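Local atomic coordinates of De novo designed switch protein caging a hemagglutinin binder (sCageHA267_1S) (Synthetic construct, PDB entry 7CBC), a protein that probably works as a biosensor switch, its long helical bundle caging a hemagglutinin-binding domain until that domain is released. Residues Leu15-Ile20 with Phe273-Ala278; Ile20-Ala25 with Lys73-Ala78; Ala109-Leu114 with Arg176-Ile181; Asp113-Ala118 with Leu213-Leu218. All coordinates share one frame; numbering follows the deposited sequence.

Overall arrangement
Contacts 1, 2 and 4 are buried, whereas contact 3 is only partly so. Contacts 1 and 2 both use helix 3-46 and share Ile20; contacts 3 and 4 both use helix 99-142 and share Asp113 and Leu114. The two pairs are tied by polar bonds through the bundle, since Asn19 of segment 15-20 reaches Gln112 of contact 3 and Asn214 of contact 4. Contact 2 is chiefly aliphatic, and contact 4 sets buried asparagines beside leucine and alanine. Contact 3 runs from a leucine-isoleucine core out to a wetted ion pair, while contact 1 joins the bundle to the short disulfide-bonded helix 274-284 through a methyl contact, a water and a guanidinium.

Contact 1. Residues Leu15-Ile20 with Phe273-Ala278; sequences LQRLNI and FACRIA
Ala274 presents its CB to helix 3-46, where Ile20 and Gln16, one turn apart, receive it. The tip of Ile20, CD1, lies 3.5 Å from Ala274 CB, and the amide oxygen OE1 of Gln16 comes to 3.7 Å from the same methyl. Gln16 has CG anti to its backbone N (chi1 177°) and an extended chain beyond it, which carries the amide across to the second helix. There water 1 donates to Gln16 OE1 at 2.6 Å and to the carbonyl O of Ala274 at 2.6 Å, joining side chain to backbone. Arg17 reaches over differently: its chain is bent at chi2 and chi3, and NH2 arrives 3.1 Å from Cys275 SG, with the sulfur at the guanidinium edge and near its plane. Ile20 CD1 sits over one face of that group, 3.9 Å above the plane and toward the rim. Cys275 is in disulfide linkage with Cys301, and Leu213 of helix 195-239 covers Ala274 as well. Against helix 3-46 the short helix, probably part of the caged binder, thus meets one methyl contact, a shared water and an arginine bonded through NE to the Ala299 carbonyl and lying close to the disulfide sulfur.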
loop_
_atom_site.group_PDB
_atom_site.type_symbol
_atom_site.label_atom_id
_atom_site.label_comp_id
_atom_site.label_asym_id
_atom_site.label_seq_id
_atom_site.Cartn_x
_atom_site.Cartn_y
_atom_site.Cartn_z
ATOM N N LEU A 15 5.226 -9.781 9.645
ATOM C CA LEU A 15 5.561 -8.585 8.890
ATOM C C LEU A 15 4.609 -8.377 7.725
ATOM O O LEU A 15 4.292 -7.227 7.376
ATOM C CB LEU A 15 7.000 -8.669 8.399
ATOM C CG LEU A 15 8.057 -8.475 9.492
ATOM C CD1 LEU A 15 9.401 -8.387 8.833
ATOM C CD2 LEU A 15 7.795 -7.229 10.332
ATOM N N GLN A 16 4.131 -9.467 7.114
ATOM C CA GLN A 16 3.167 -9.304 6.035
ATOM C C GLN A 16 1.841 -8.768 6.563
ATOM O O GLN A 16 1.253 -7.865 5.959
ATOM C CB GLN A 16 2.965 -10.614 5.282
ATOM C CG GLN A 16 1.911 -10.492 4.197
ATOM C CD GLN A 16 1.989 -11.581 3.148
ATOM O OE1 GLN A 16 1.336 -12.618 3.267
ATOM N NE2 GLN A 16 2.775 -11.341 2.099
ATOM N N ARG A 17 1.367 -9.287 7.698
ATOM C CA ARG A 17 0.145 -8.750 8.295
ATOM C C ARG A 17 0.277 -7.253 8.536
ATOM O O ARG A 17 -0.616 -6.465 8.195
ATOM C CB ARG A 17 -0.162 -9.481 9.605
ATOM C CG ARG A 17 -1.474 -9.060 10.290
ATOM C CD ARG A 17 -2.649 -8.990 9.313
ATOM N NE ARG A 17 -3.007 -10.278 8.721
ATOM C CZ ARG A 17 -3.951 -10.432 7.796
ATOM N NH1 ARG A 17 -4.633 -9.374 7.373
ATOM N NH2 ARG A 17 -4.213 -11.634 7.293
ATOM N N LEU A 18 1.400 -6.850 9.126
ATOM C CA LEU A 18 1.669 -5.444 9.365
ATOM C C LEU A 18 1.519 -4.626 8.089
ATOM O O LEU A 18 0.883 -3.566 8.086
ATOM C CB LEU A 18 3.075 -5.299 9.929
ATOM C CG LEU A 18 3.498 -3.860 10.196
ATOM C CD1 LEU A 18 4.175 -3.861 11.549
ATOM C CD2 LEU A 18 4.445 -3.335 9.119
ATOM N N ASN A 19 2.114 -5.110 6.994
ATOM C CA ASN A 19 2.055 -4.407 5.721
ATOM C C ASN A 19 0.639 -4.350 5.188
ATOM O O ASN A 19 0.203 -3.302 4.697
ATOM C CB ASN A 19 2.984 -5.082 4.720
ATOM C CG ASN A 19 4.432 -4.945 5.110
ATOM O OD1 ASN A 19 4.833 -3.930 5.700
ATOM N ND2 ASN A 19 5.239 -5.953 4.776
ATOM N N ILE A 20 -0.108 -5.449 5.315
ATOM C CA ILE A 20 -1.519 -5.443 4.934
ATOM C C ILE A 20 -2.273 -4.356 5.692
ATOM O O ILE A 20 -3.043 -3.577 5.107
ATOM C CB ILE A 20 -2.148 -6.823 5.177
ATOM C CG1 ILE A 20 -1.562 -7.846 4.204
ATOM C CG2 ILE A 20 -3.675 -6.727 5.048
ATOM C CD1 ILE A 20 -1.914 -9.243 4.552
ATOM N N PHE A 273 -6.192 -12.860 0.338
ATOM C CA PHE A 273 -5.793 -14.259 0.249
ATOM C C PHE A 273 -4.510 -14.560 1.009
ATOM O O PHE A 273 -3.971 -15.671 0.892
ATOM C CB PHE A 273 -5.676 -14.660 -1.220
ATOM C CG PHE A 273 -6.946 -14.423 -1.990
ATOM C CD1 PHE A 273 -7.881 -15.440 -2.146
ATOM C CD2 PHE A 273 -7.230 -13.169 -2.507
ATOM C CE1 PHE A 273 -9.065 -15.212 -2.835
ATOM C CE2 PHE A 273 -8.408 -12.935 -3.191
ATOM C CZ PHE A 273 -9.327 -13.960 -3.357
ATOM N N ALA A 274 -4.031 -13.610 1.818
ATOM C CA ALA A 274 -2.784 -13.805 2.551
ATOM C C ALA A 274 -2.883 -14.965 3.537
ATOM O O ALA A 274 -1.912 -15.703 3.736
ATOM C CB ALA A 274 -2.411 -12.518 3.281
ATOM N N CYS A 275 -4.044 -15.132 4.182
ATOM C CA CYS A 275 -4.177 -16.195 5.171
ATOM C C CYS A 275 -4.140 -17.571 4.517
ATOM O O CYS A 275 -3.598 -18.518 5.099
ATOM C CB CYS A 275 -5.457 -15.987 5.987
ATOM S SG CYS A 275 -5.415 -14.486 7.053
ATOM N N ARG A 276 -4.676 -17.699 3.303
ATOM C CA ARG A 276 -4.562 -18.966 2.583
ATOM C C ARG A 276 -3.151 -19.181 2.056
ATOM O O ARG A 276 -2.617 -20.295 2.134
ATOM C CB ARG A 276 -5.567 -19.020 1.431
ATOM C CG ARG A 276 -7.016 -19.158 1.871
ATOM C CD ARG A 276 -7.907 -19.226 0.651
ATOM N NE ARG A 276 -9.326 -19.301 0.986
ATOM C CZ ARG A 276 -10.290 -19.415 0.077
ATOM N NH1 ARG A 276 -9.975 -19.475 -1.215
ATOM N NH2 ARG A 276 -11.561 -19.465 0.458
ATOM N N ILE A 277 -2.538 -18.130 1.500
ATOM C CA ILE A 277 -1.191 -18.264 0.950
ATOM C C ILE A 277 -0.220 -18.714 2.034
ATOM O O ILE A 277 0.568 -19.648 1.834
ATOM C CB ILE A 277 -0.737 -16.949 0.294
ATOM C CG1 ILE A 277 -1.439 -16.769 -1.043
ATOM C CG2 ILE A 277 0.771 -16.957 0.065
ATOM C CD1 ILE A 277 -1.742 -15.360 -1.358
ATOM N N ALA A 278 -0.270 -18.064 3.202
ATOM C CA ALA A 278 0.552 -18.507 4.323
ATOM C C ALA A 278 0.201 -19.929 4.725
ATOM O O ALA A 278 1.090 -20.740 5.012
ATOM C CB ALA A 278 0.387 -17.563 5.515
HETATM O O HOH W 1 0.545 -15.081 3.195
#

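Contact 2. Residues Ile20-Ala25 with Lys73-Ala78; sequences IRLAEA and KEIDDA
Leu22 and Ala25 of helix 3-46 make a buried, largely aliphatic contact with Glu74, Ile75 and Ala78 of helix 50-93, well inside the long bundle. The two segments run antiparallel, with their axes 10.1 Å apart at closest approach and 175° between their directions. Leu22 does most of the work. Its CG stands anti to the backbone N (chi1 173°), and from there the two methyls part to separate partners. CD1 reaches 3.8 Å from Ile75 CG1, the two side chains meeting at a slant, and lies 4.0 Å from the carbonyl O of Glu74, so it rests on backbone as well as on side chain. CD2 meets the methyl CB of Ala78 at 4.0 Å. Helices 3-46 and 50-93 follow one another in the chain, so this is the packing of an antiparallel helical hairpin, one of the building units of the six-helix bundle. Helix 99-142 closes over the same apolar group: Leu116 and Ala119 touch Leu22, and Lys120 and Leu123 touch Ile75. Toward the surface the chemistry changes. Glu74 is bent at chi2 (-89°), and its OE2 lies 3.7 Å from Ala25 CB, a contact between a carboxylate oxygen and a methyl with no polar mate on the facing segment. Farther round helix 50-93, Lys73 NZ donates to Asp77 OD1 at 3.0 Å, a salt bridge spanning one turn; the lysine meets that oxygen on its syn side.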
loop_
_atom_site.group_PDB
_atom_site.type_symbol
_atom_site.label_atom_id
_atom_site.label_comp_id
_atom_site.label_asym_id
_atom_site.label_seq_id
_atom_site.Cartn_x
_atom_site.Cartn_y
_atom_site.Cartn_z
ATOM N N ILE A 20 -0.108 -5.449 5.315
ATOM C CA ILE A 20 -1.519 -5.443 4.934
ATOM C C ILE A 20 -2.273 -4.356 5.692
ATOM O O ILE A 20 -3.043 -3.577 5.107
ATOM C CB ILE A 20 -2.148 -6.823 5.177
ATOM C CG1 ILE A 20 -1.562 -7.846 4.204
ATOM C CG2 ILE A 20 -3.675 -6.727 5.048
ATOM C CD1 ILE A 20 -1.914 -9.243 4.552
ATOM N N ARG A 21 -2.087 -4.302 7.012
ATOM C CA ARG A 21 -2.794 -3.300 7.806
ATOM C C ARG A 21 -2.410 -1.882 7.394
ATOM O O ARG A 21 -3.263 -0.991 7.340
ATOM C CB ARG A 21 -2.510 -3.517 9.286
ATOM C CG ARG A 21 -3.380 -4.581 9.917
ATOM C CD ARG A 21 -2.852 -4.943 11.292
ATOM N NE ARG A 21 -3.639 -6.009 11.902
ATOM C CZ ARG A 21 -3.224 -6.759 12.916
ATOM N NH1 ARG A 21 -2.022 -6.560 13.436
ATOM N NH2 ARG A 21 -4.010 -7.709 13.408
ATOM N N LEU A 22 -1.123 -1.654 7.135
ATOM C CA LEU A 22 -0.646 -0.355 6.689
ATOM C C LEU A 22 -1.248 0.026 5.340
ATOM O O LEU A 22 -1.670 1.181 5.137
ATOM C CB LEU A 22 0.885 -0.380 6.622
ATOM C CG LEU A 22 1.611 0.818 6.016
ATOM C CD1 LEU A 22 1.192 2.081 6.742
ATOM C CD2 LEU A 22 3.124 0.623 6.084
ATOM N N ALA A 23 -1.321 -0.939 4.414
ATOM C CA ALA A 23 -1.905 -0.671 3.105
ATOM C C ALA A 23 -3.387 -0.347 3.221
ATOM O O ALA A 23 -3.914 0.497 2.476
ATOM C CB ALA A 23 -1.698 -1.865 2.178
ATOM N N GLU A 24 -4.082 -1.020 4.134
ATOM C CA GLU A 24 -5.478 -0.679 4.371
ATOM C C GLU A 24 -5.622 0.752 4.895
ATOM O O GLU A 24 -6.502 1.505 4.446
ATOM C CB GLU A 24 -6.088 -1.703 5.328
ATOM C CG GLU A 24 -6.486 -2.985 4.605
ATOM C CD GLU A 24 -6.586 -4.189 5.522
ATOM O OE1 GLU A 24 -6.303 -4.047 6.735
ATOM O OE2 GLU A 24 -6.965 -5.272 5.030
ATOM N N ALA A 25 -4.736 1.159 5.810
ATOM C CA ALA A 25 -4.774 2.517 6.349
ATOM C C ALA A 25 -4.481 3.570 5.277
ATOM O O ALA A 25 -5.142 4.612 5.220
ATOM C CB ALA A 25 -3.774 2.640 7.493
ATOM N N LYS A 73 2.015 8.946 10.539
ATOM C CA LYS A 73 2.116 8.308 11.846
ATOM C C LYS A 73 1.892 6.804 11.751
ATOM O O LYS A 73 2.568 6.032 12.435
ATOM C CB LYS A 73 1.108 8.942 12.808
ATOM C CG LYS A 73 1.109 8.381 14.232
ATOM C CD LYS A 73 2.387 8.758 14.977
ATOM C CE LYS A 73 2.236 8.601 16.490
ATOM N NZ LYS A 73 1.642 7.287 16.891
ATOM N N GLU A 74 0.934 6.363 10.924
ATOM C CA GLU A 74 0.731 4.925 10.737
ATOM C C GLU A 74 1.966 4.269 10.137
ATOM O O GLU A 74 2.298 3.130 10.478
ATOM C CB GLU A 74 -0.488 4.659 9.845
ATOM C CG GLU A 74 -1.851 5.152 10.391
ATOM C CD GLU A 74 -2.559 4.113 11.260
ATOM O OE1 GLU A 74 -1.913 3.554 12.175
ATOM O OE2 GLU A 74 -3.759 3.845 11.020
ATOM N N ILE A 75 2.652 4.959 9.224
ATOM C CA ILE A 75 3.872 4.401 8.641
ATOM C C ILE A 75 4.954 4.262 9.706
ATOM O O ILE A 75 5.642 3.239 9.789
ATOM C CB ILE A 75 4.359 5.269 7.466
ATOM C CG1 ILE A 75 3.396 5.171 6.286
ATOM C CG2 ILE A 75 5.742 4.830 7.015
ATOM C CD1 ILE A 75 3.890 5.885 5.057
ATOM N N ASP A 76 5.137 5.307 10.512
ATOM C CA ASP A 76 6.139 5.286 11.570
ATOM C C ASP A 76 5.748 4.323 12.672
ATOM O O ASP A 76 6.619 3.706 13.292
ATOM C CB ASP A 76 6.321 6.699 12.133
ATOM C CG ASP A 76 7.196 6.727 13.377
ATOM O OD1 ASP A 76 8.439 6.626 13.229
ATOM O OD2 ASP A 76 6.635 6.853 14.497
ATOM N N ASP A 77 4.449 4.187 12.938
ATOM C CA ASP A 77 4.000 3.157 13.858
ATOM C C ASP A 77 4.315 1.767 13.316
ATOM O O ASP A 77 4.693 0.871 14.074
ATOM C CB ASP A 77 2.505 3.306 14.115
ATOM C CG ASP A 77 2.199 4.345 15.166
ATOM O OD1 ASP A 77 3.137 5.052 15.597
ATOM O OD2 ASP A 77 1.015 4.458 15.551
ATOM N N ALA A 78 4.160 1.576 12.002
ATOM C CA ALA A 78 4.491 0.307 11.370
ATOM C C ALA A 78 5.991 0.049 11.376
ATOM O O ALA A 78 6.417 -1.108 11.491
ATOM C CB ALA A 78 3.955 0.282 9.935
#

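Contact 3. Residues Ala109-Leu114 with Arg176-Ile181; sequences AETQDL and RESERI
Thr111 and Ser178 bring the backbones closest, with their CA atoms 6.0 Å apart, in two helical segments that run almost exactly antiparallel (179°) with axes 9.9 Å apart. In the inner part Leu114 and Ile181 point at each other tip to tip, CD1 of Leu114 lying 3.6 Å from CD1 of Ile181. The methyls of Leu114 also straddle Glu177, both CD1 and CD2 being 3.6 Å from its CG, which stands anti to the backbone N (chi1 -171°); the two side chains cross at about a right angle. Water 3 donates to Thr111 OG1 and to the carbonyl O of Ser178; OG1 itself is bonded to Ala107 O, while Ser178 OG is held by Ala174 O and by Gln211 of helix 195-239. Along the outer edge the Arg180 chain is bent at chi3 (75°), and the arginine grips the single oxygen OE2 of Glu177 side-on with NE and NH2, the NH2 bond being 2.6 Å. The same NH2 is 3.8 Å from Glu110 OE1, a long salt bridge in the guanidinium plane, and water 2 connects the two by accepting from NH2 and donating to OE1. An alanine in place of Glu177 would probably leave Arg180 NE and NH2 without the carboxylate oxygen that both of them share, and Leu114 without the CG that packs on both its methyls. The antiparallel pairing of the consecutive helices 99-142 and 146-190 is a helical hairpin of the six-helix bundle, its apolar strip bordered here by a salt-bridge network.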
loop_
_atom_site.group_PDB
_atom_site.type_symbol
_atom_site.label_atom_id
_atom_site.label_comp_id
_atom_site.label_asym_id
_atom_site.label_seq_id
_atom_site.Cartn_x
_atom_site.Cartn_y
_atom_site.Cartn_z
ATOM N N ALA A 109 14.991 -8.371 7.109
ATOM C CA ALA A 109 15.051 -7.004 7.615
ATOM C C ALA A 109 15.271 -6.012 6.484
ATOM O O ALA A 109 14.593 -4.980 6.421
ATOM C CB ALA A 109 16.145 -6.876 8.674
ATOM N N GLU A 110 16.210 -6.301 5.578
ATOM C CA GLU A 110 16.426 -5.405 4.442
ATOM C C GLU A 110 15.181 -5.279 3.587
ATOM O O GLU A 110 14.882 -4.200 3.052
ATOM C CB GLU A 110 17.556 -5.912 3.559
ATOM C CG GLU A 110 18.959 -5.685 4.041
ATOM C CD GLU A 110 19.944 -6.153 2.992
ATOM O OE1 GLU A 110 20.036 -5.503 1.925
ATOM O OE2 GLU A 110 20.587 -7.198 3.212
ATOM N N THR A 111 14.487 -6.395 3.373
ATOM C CA THR A 111 13.308 -6.348 2.521
ATOM C C THR A 111 12.208 -5.527 3.179
ATOM O O THR A 111 11.564 -4.693 2.525
ATOM C CB THR A 111 12.837 -7.774 2.211
ATOM O OG1 THR A 111 13.763 -8.399 1.313
ATOM C CG2 THR A 111 11.507 -7.739 1.542
ATOM N N GLN A 112 12.011 -5.706 4.486
ATOM C CA GLN A 112 10.974 -4.937 5.153
ATOM C C GLN A 112 11.293 -3.452 5.160
ATOM O O GLN A 112 10.386 -2.626 5.071
ATOM C CB GLN A 112 10.763 -5.458 6.569
ATOM C CG GLN A 112 9.686 -4.744 7.350
ATOM C CD GLN A 112 8.315 -4.803 6.699
ATOM O OE1 GLN A 112 8.117 -5.431 5.654
ATOM N NE2 GLN A 112 7.353 -4.132 7.321
ATOM N N ASP A 113 12.568 -3.082 5.239
ATOM C CA ASP A 113 12.880 -1.663 5.172
ATOM C C ASP A 113 12.550 -1.099 3.796
ATOM O O ASP A 113 12.090 0.046 3.690
ATOM C CB ASP A 113 14.343 -1.429 5.530
ATOM C CG ASP A 113 14.690 0.044 5.611
ATOM O OD1 ASP A 113 15.284 0.560 4.644
ATOM O OD2 ASP A 113 14.365 0.684 6.635
ATOM N N LEU A 114 12.749 -1.890 2.735
ATOM C CA LEU A 114 12.317 -1.453 1.405
ATOM C C LEU A 114 10.819 -1.195 1.375
ATOM O O LEU A 114 10.359 -0.176 0.837
ATOM C CB LEU A 114 12.668 -2.503 0.353
ATOM C CG LEU A 114 14.117 -2.778 -0.019
ATOM C CD1 LEU A 114 14.124 -3.821 -1.128
ATOM C CD2 LEU A 114 14.810 -1.496 -0.460
ATOM N N ARG A 176 12.884 -4.308 -7.879
ATOM C CA ARG A 176 14.185 -4.762 -8.335
ATOM C C ARG A 176 15.150 -4.970 -7.176
ATOM O O ARG A 176 15.958 -5.902 -7.212
ATOM C CB ARG A 176 14.747 -3.773 -9.343
ATOM C CG ARG A 176 14.202 -3.965 -10.758
ATOM C CD ARG A 176 15.059 -3.184 -11.729
ATOM N NE ARG A 176 16.419 -3.118 -11.203
ATOM C CZ ARG A 176 17.326 -4.077 -11.355
ATOM N NH1 ARG A 176 17.024 -5.176 -12.044
ATOM N NH2 ARG A 176 18.531 -3.937 -10.811
ATOM N N GLU A 177 15.065 -4.136 -6.136
ATOM C CA GLU A 177 15.932 -4.294 -4.968
ATOM C C GLU A 177 15.511 -5.486 -4.095
ATOM O O GLU A 177 16.346 -6.072 -3.389
ATOM C CB GLU A 177 15.940 -2.978 -4.174
ATOM C CG GLU A 177 16.972 -2.892 -3.040
ATOM C CD GLU A 177 18.392 -3.235 -3.478
ATOM O OE1 GLU A 177 18.777 -2.872 -4.614
ATOM O OE2 GLU A 177 19.128 -3.870 -2.678
ATOM N N SER A 178 14.233 -5.871 -4.139
ATOM C CA SER A 178 13.795 -7.067 -3.431
ATOM C C SER A 178 14.362 -8.324 -4.079
ATOM O O SER A 178 14.827 -9.240 -3.386
ATOM C CB SER A 178 12.270 -7.126 -3.398
ATOM O OG SER A 178 11.750 -6.186 -2.484
ATOM N N GLU A 179 14.320 -8.386 -5.411
ATOM C CA GLU A 179 14.874 -9.529 -6.120
ATOM C C GLU A 179 16.385 -9.594 -5.966
ATOM O O GLU A 179 16.952 -10.686 -5.854
ATOM C CB GLU A 179 14.476 -9.468 -7.588
ATOM C CG GLU A 179 13.103 -10.055 -7.811
ATOM C CD GLU A 179 12.339 -9.392 -8.925
ATOM O OE1 GLU A 179 12.875 -8.448 -9.558
ATOM O OE2 GLU A 179 11.190 -9.826 -9.159
ATOM N N ARG A 180 17.051 -8.438 -5.942
ATOM C CA ARG A 180 18.499 -8.439 -5.774
ATOM C C ARG A 180 18.889 -8.954 -4.394
ATOM O O ARG A 180 19.875 -9.687 -4.258
ATOM C CB ARG A 180 19.062 -7.038 -6.028
ATOM C CG ARG A 180 20.569 -6.953 -5.849
ATOM C CD ARG A 180 21.023 -5.555 -5.472
ATOM N NE ARG A 180 20.700 -5.274 -4.076
ATOM C CZ ARG A 180 21.303 -5.846 -3.033
ATOM N NH1 ARG A 180 22.274 -6.731 -3.222
ATOM N NH2 ARG A 180 20.929 -5.532 -1.797
ATOM N N ILE A 181 18.112 -8.606 -3.365
ATOM C CA ILE A 181 18.337 -9.153 -2.027
ATOM C C ILE A 181 18.211 -10.671 -2.049
ATOM O O ILE A 181 19.052 -11.397 -1.505
ATOM C CB ILE A 181 17.348 -8.525 -1.027
ATOM C CG1 ILE A 181 17.771 -7.096 -0.663
ATOM C CG2 ILE A 181 17.173 -9.407 0.214
ATOM C CD1 ILE A 181 16.615 -6.197 -0.248
HETATM O O HOH W 2 21.782 -7.334 0.180
HETATM O O HOH W 3 13.457 -9.438 -1.109
#

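Contact 4. Residues Asp113-Ala118 with Leu213-Leu218; sequences DLNLRA and LNLELL
Ala118 and Leu218 make the tight end of this contact: Leu218 CD1 is 3.5 Å from Ala118 CB, closer than carbons usually pack. One turn back the fit is looser. Asn115 has CG anti to the carbonyl carbon (chi1 -65°), which starts its side chain toward Asn214; the two approach at about a right angle, amide planes 61° apart, with ND2 of Asn115 3.8 Å from ND2 of Asn214. OD1 of Asn115 lies 3.9 Å from Leu215 CD2. The segments run side by side in the same direction, 4° between their axes, on helices 99-142 and 195-239. On the solvent side exposed Arg117 donates through NE to Asp113 OD1 at 2.8 Å, neither residue touching the facing segment. Inside, Asn115 OD1 accepts from Gln211, Asn115 ND2 donates to Gln112, and Asn214 ND2 donates to Gln211, while Asn214 OD1 is taken by Asn19. A leucine in place of Asn115 would probably deprive Gln211 NE2 and Gln112 OE1 of the bonds that the Asn115 amide gives them. Such a network of buried amides, linking helices 3-46, 99-142 and 195-239, is consistent with a design in which polar pairing inside the core, besides apolar packing, specifies which helices associate.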
loop_
_atom_site.group_PDB
_atom_site.type_symbol
_atom_site.label_atom_id
_atom_site.label_comp_id
_atom_site.label_asym_id
_atom_site.label_seq_id
_atom_site.Cartn_x
_atom_site.Cartn_y
_atom_site.Cartn_z
ATOM N N ASP A 113 12.568 -3.082 5.239
ATOM C CA ASP A 113 12.880 -1.663 5.172
ATOM C C ASP A 113 12.550 -1.099 3.796
ATOM O O ASP A 113 12.090 0.046 3.690
ATOM C CB ASP A 113 14.343 -1.429 5.530
ATOM C CG ASP A 113 14.690 0.044 5.611
ATOM O OD1 ASP A 113 15.284 0.560 4.644
ATOM O OD2 ASP A 113 14.365 0.684 6.635
ATOM N N LEU A 114 12.749 -1.890 2.735
ATOM C CA LEU A 114 12.317 -1.453 1.405
ATOM C C LEU A 114 10.819 -1.195 1.375
ATOM O O LEU A 114 10.359 -0.176 0.837
ATOM C CB LEU A 114 12.668 -2.503 0.353
ATOM C CG LEU A 114 14.117 -2.778 -0.019
ATOM C CD1 LEU A 114 14.124 -3.821 -1.128
ATOM C CD2 LEU A 114 14.810 -1.496 -0.460
ATOM N N ASN A 115 10.037 -2.126 1.928
ATOM C CA ASN A 115 8.587 -1.974 1.904
ATOM C C ASN A 115 8.157 -0.681 2.586
ATOM O O ASN A 115 7.272 0.021 2.089
ATOM C CB ASN A 115 7.928 -3.190 2.554
ATOM C CG ASN A 115 8.176 -4.461 1.769
ATOM O OD1 ASN A 115 8.304 -4.435 0.545
ATOM N ND2 ASN A 115 8.257 -5.579 2.468
ATOM N N LEU A 116 8.797 -0.329 3.702
ATOM C CA LEU A 116 8.441 0.896 4.417
ATOM C C LEU A 116 8.810 2.139 3.615
ATOM O O LEU A 116 7.991 3.050 3.459
ATOM C CB LEU A 116 9.118 0.904 5.788
ATOM C CG LEU A 116 8.544 -0.183 6.692
ATOM C CD1 LEU A 116 9.198 -0.184 8.065
ATOM C CD2 LEU A 116 7.053 0.012 6.813
ATOM N N ARG A 117 10.030 2.187 3.071
ATOM C CA ARG A 117 10.406 3.313 2.218
ATOM C C ARG A 117 9.485 3.448 1.012
ATOM O O ARG A 117 9.192 4.569 0.571
ATOM C CB ARG A 117 11.864 3.169 1.777
ATOM C CG ARG A 117 12.822 3.340 2.941
ATOM C CD ARG A 117 14.215 2.778 2.678
ATOM N NE ARG A 117 15.124 3.170 3.753
ATOM C CZ ARG A 117 15.755 4.340 3.785
ATOM N NH1 ARG A 117 15.574 5.210 2.794
ATOM N NH2 ARG A 117 16.555 4.647 4.801
ATOM N N ALA A 118 9.012 2.324 0.472
ATOM C CA ALA A 118 8.068 2.373 -0.639
ATOM C C ALA A 118 6.710 2.893 -0.181
ATOM O O ALA A 118 6.063 3.666 -0.894
ATOM C CB ALA A 118 7.946 0.988 -1.281
ATOM N N LEU A 213 3.410 -10.438 -2.383
ATOM C CA LEU A 213 2.151 -9.855 -1.932
ATOM C C LEU A 213 2.373 -8.485 -1.304
ATOM O O LEU A 213 1.567 -7.575 -1.508
ATOM C CB LEU A 213 1.442 -10.793 -0.947
ATOM C CG LEU A 213 -0.007 -10.462 -0.524
ATOM C CD1 LEU A 213 -0.753 -11.708 -0.095
ATOM C CD2 LEU A 213 -0.062 -9.443 0.613
ATOM N N ASN A 214 3.440 -8.326 -0.517
ATOM C CA ASN A 214 3.780 -7.006 0.011
ATOM C C ASN A 214 3.922 -5.985 -1.114
ATOM O O ASN A 214 3.492 -4.837 -0.980
ATOM C CB ASN A 214 5.087 -7.068 0.810
ATOM C CG ASN A 214 4.998 -7.948 2.059
ATOM O OD1 ASN A 214 3.969 -7.990 2.729
ATOM N ND2 ASN A 214 6.100 -8.656 2.379
ATOM N N LEU A 215 4.562 -6.372 -2.221
ATOM C CA LEU A 215 4.761 -5.429 -3.314
ATOM C C LEU A 215 3.466 -5.186 -4.077
ATOM O O LEU A 215 3.217 -4.062 -4.526
ATOM C CB LEU A 215 5.865 -5.934 -4.254
ATOM C CG LEU A 215 7.288 -5.876 -3.684
ATOM C CD1 LEU A 215 8.321 -6.476 -4.662
ATOM C CD2 LEU A 215 7.685 -4.444 -3.256
ATOM N N GLU A 216 2.614 -6.207 -4.205
ATOM C CA GLU A 216 1.337 -6.003 -4.885
ATOM C C GLU A 216 0.422 -5.070 -4.088
ATOM O O GLU A 216 -0.353 -4.307 -4.681
ATOM C CB GLU A 216 0.668 -7.351 -5.142
ATOM C CG GLU A 216 -0.631 -7.288 -5.931
ATOM C CD GLU A 216 -0.432 -6.899 -7.384
ATOM O OE1 GLU A 216 0.723 -6.949 -7.859
ATOM O OE2 GLU A 216 -1.437 -6.530 -8.046
ATOM N N LEU A 217 0.506 -5.104 -2.754
ATOM C CA LEU A 217 -0.161 -4.090 -1.939
ATOM C C LEU A 217 0.122 -2.688 -2.466
ATOM O O LEU A 217 -0.796 -1.897 -2.680
ATOM C CB LEU A 217 0.292 -4.211 -0.481
ATOM C CG LEU A 217 -0.179 -5.444 0.295
ATOM C CD1 LEU A 217 0.325 -5.369 1.702
ATOM C CD2 LEU A 217 -1.707 -5.481 0.292
ATOM N N LEU A 218 1.398 -2.378 -2.713
ATOM C CA LEU A 218 1.769 -1.033 -3.129
ATOM C C LEU A 218 1.319 -0.753 -4.552
ATOM O O LEU A 218 0.924 0.375 -4.869
ATOM C CB LEU A 218 3.275 -0.841 -3.009
ATOM C CG LEU A 218 3.793 -0.984 -1.582
ATOM C CD1 LEU A 218 5.289 -1.221 -1.578
ATOM C CD2 LEU A 218 3.443 0.232 -0.751
#